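Local coordinates for uncharacterized protein (Burkholderia xenovorans, PDB 5KAK), which is of unknown function but belongs to the NipSnap family, with a domain of the dimeric alpha-beta barrel type, at residues K90-Q93 / P94-R98. Residues are numbered along the deposited sequence; the frame is centred on the assembly and turned at random.
Sequences KNIQ and PLLVR
L96 lays its isobutyl group back over the backbone of I92 and Q93: CD2 meets I92 CG2 at 4.0 Å, and CG sits 3.4 Å from I92 O. With CG beside its own backbone N (chi1 -59°), the side chain folds back along the turn, while CD1 reaches Q93 CA at 3.9 Å. L95 brings its CD1 to 3.6 Å from N91 O. The backbone passes from helix 82-92 through a short 3-10 segment that includes P94 and L95. L95 N donates to I92 O at 2.8 Å, and L96 N makes a longer bond to Q93 O at 3.3 Å. P94, which has no N-H to give, packs its CG 3.9 Å from K90 O. Farther out, I92 packs on F26 and F30 of helix 23-42, L96 on Y16 and L18 of strand 10-18. Bent at chi2 (70°), the Q93 side chain presents OE1 to N21 ND2 and NE2 to P20 O, both of the second subunit. One short and one longer i-to-i+3 bond, with apolar cover, thus accompany the passage from helix into strand 96-106, and the polar amide ties this corner to the partner subunit.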
ATOM      1  N   LYS E  90     -30.217   2.425   1.371  1.00 21.53           N
ATOM      2  CA  LYS E  90     -30.647   3.507   2.249  0.52 25.13           C
ATOM      3  C   LYS E  90     -29.613   3.794   3.333  1.00 27.29           C
ATOM      4  O   LYS E  90     -29.277   4.959   3.588  1.00 24.50           O
ATOM      5  CB  LYS E  90     -32.001   3.158   2.877  0.52 24.00           C
ATOM      6  CG  LYS E  90     -32.580   4.229   3.789  0.52 27.32           C
ATOM      7  CD  LYS E  90     -33.837   3.732   4.500  0.52 27.30           C
ATOM      8  CE  LYS E  90     -34.567   4.870   5.188  0.52 29.24           C
ATOM      9  NZ  LYS E  90     -33.654   5.696   6.029  0.52 27.42           N
ATOM     10  N   ASN E  91     -29.084   2.747   3.972  1.00 21.32           N
ATOM     11  CA  ASN E  91     -28.386   2.930   5.236  1.00 21.29           C
ATOM     12  C   ASN E  91     -26.889   2.696   5.198  1.00 26.03           C
ATOM     13  O   ASN E  91     -26.173   3.361   5.942  1.00 21.13           O
ATOM     14  CB  ASN E  91     -28.975   2.003   6.302  1.00 21.07           C
ATOM     15  CG  ASN E  91     -30.439   2.265   6.532  1.00 25.65           C
ATOM     16  OD1 ASN E  91     -30.812   3.307   7.081  1.00 28.22           O
ATOM     17  ND2 ASN E  91     -31.281   1.336   6.110  1.00 24.61           N
ATOM     18  N   ILE E  92     -26.400   1.755   4.396  1.00 22.64           N
ATOM     19  CA  ILE E  92     -24.997   1.362   4.447  1.00 20.17           C
ATOM     20  C   ILE E  92     -24.196   1.967   3.303  1.00 20.42           C
ATOM     21  O   ILE E  92     -23.065   2.419   3.506  1.00 20.52           O
ATOM     22  CB  ILE E  92     -24.864  -0.175   4.462  1.00 19.63           C
ATOM     23  CG1 ILE E  92     -25.534  -0.769   5.713  1.00 19.51           C
ATOM     24  CG2 ILE E  92     -23.394  -0.583   4.379  1.00 19.41           C
ATOM     25  CD1 ILE E  92     -25.093  -0.150   7.024  1.00 19.69           C
ATOM     26  N   GLN E  93     -24.765   1.954   2.101  1.00 15.85           N
ATOM     27  CA  GLN E  93     -24.108   2.529   0.929  1.00 18.01           C
ATOM     28  C   GLN E  93     -23.469   3.891   1.184  1.00 15.99           C
ATOM     29  O   GLN E  93     -22.312   4.084   0.775  1.00 16.76           O
ATOM     30  CB  GLN E  93     -25.132   2.601  -0.215  1.00 21.43           C
ATOM     31  CG  GLN E  93     -24.621   3.297  -1.443  1.00 23.90           C
ATOM     32  CD  GLN E  93     -23.567   2.481  -2.144  1.00 27.72           C
ATOM     33  OE1 GLN E  93     -23.662   1.258  -2.198  1.00 32.28           O
ATOM     34  NE2 GLN E  93     -22.545   3.149  -2.671  1.00 21.47           N
ATOM     35  N   PRO E  94     -24.128   4.858   1.839  1.00 17.12           N
ATOM     36  CA  PRO E  94     -23.488   6.167   2.057  1.00 17.74           C
ATOM     37  C   PRO E  94     -22.286   6.141   2.991  1.00 12.19           C
ATOM     38  O   PRO E  94     -21.549   7.141   3.042  1.00 17.37           O
ATOM     39  CB  PRO E  94     -24.613   7.016   2.655  1.00 22.91           C
ATOM     40  CG  PRO E  94     -25.876   6.301   2.281  1.00 21.63           C
ATOM     41  CD  PRO E  94     -25.532   4.865   2.297  1.00 18.64           C
ATOM     42  N   LEU E  95     -22.061   5.057   3.727  1.00 12.99           N
ATOM     43  CA  LEU E  95     -20.954   4.986   4.668  1.00 12.59           C
ATOM     44  C   LEU E  95     -19.742   4.288   4.089  1.00 12.65           C
ATOM     45  O   LEU E  95     -18.674   4.329   4.714  1.00 11.70           O
ATOM     46  CB  LEU E  95     -21.377   4.262   5.953  1.00 12.66           C
ATOM     47  CG  LEU E  95     -22.664   4.698   6.650  1.00 15.06           C
ATOM     48  CD1 LEU E  95     -23.084   3.688   7.721  1.00 19.84           C
ATOM     49  CD2 LEU E  95     -22.477   6.070   7.274  1.00 16.81           C
ATOM     50  N   LEU E  96     -19.879   3.678   2.910  1.00 11.21           N
ATOM     51  CA  LEU E  96     -18.820   2.856   2.330  1.00 11.02           C
ATOM     52  C   LEU E  96     -17.804   3.700   1.570  1.00 11.60           C
ATOM     53  O   LEU E  96     -18.153   4.682   0.905  1.00 13.18           O
ATOM     54  CB  LEU E  96     -19.428   1.820   1.389  1.00 14.07           C
ATOM     55  CG  LEU E  96     -20.422   0.866   2.036  1.00 19.29           C
ATOM     56  CD1 LEU E  96     -21.100  -0.005   0.981  1.00 24.12           C
ATOM     57  CD2 LEU E  96     -19.683   0.012   3.036  1.00 20.21           C
ATOM     58  N   VAL E  97     -16.529   3.338   1.727  1.00 11.73           N
ATOM     59  CA  VAL E  97     -15.432   3.918   0.960  1.00 11.86           C
ATOM     60  C   VAL E  97     -14.715   2.862   0.132  1.00 12.21           C
ATOM     61  O   VAL E  97     -14.417   3.085  -1.054  1.00 13.22           O
ATOM     62  CB  VAL E  97     -14.434   4.658   1.883  1.00 12.27           C
ATOM     63  CG1 VAL E  97     -13.176   5.029   1.128  1.00 16.88           C
ATOM     64  CG2 VAL E  97     -15.081   5.899   2.500  1.00 14.01           C
ATOM     65  N   ARG E  98     -14.445   1.703   0.719  1.00 12.61           N
ATOM     66  CA  ARG E  98     -13.676   0.655   0.057  1.00 15.03           C
ATOM     67  C   ARG E  98     -14.067  -0.690   0.642  1.00 17.56           C
ATOM     68  O   ARG E  98     -14.323  -0.796   1.847  1.00 12.29           O
ATOM     69  CB  ARG E  98     -12.178   0.909   0.240  1.00 18.94           C
ATOM     70  CG  ARG E  98     -11.249  -0.145  -0.321  1.00 22.08           C
ATOM     71  CD  ARG E  98      -9.810   0.260  -0.042  1.00 22.36           C
ATOM     72  NE  ARG E  98      -9.527   1.600  -0.556  1.00 29.66           N
ATOM     73  CZ  ARG E  98      -9.489   2.709   0.185  1.00 40.86           C
ATOM     74  NH1 ARG E  98      -9.711   2.654   1.494  1.00 40.33           N
ATOM     75  NH2 ARG E  98      -9.238   3.876  -0.388  1.00 41.64           N
TER
HETATM   76  O   HOH W   1     -20.232   5.369  -0.077  1.00 31.90           O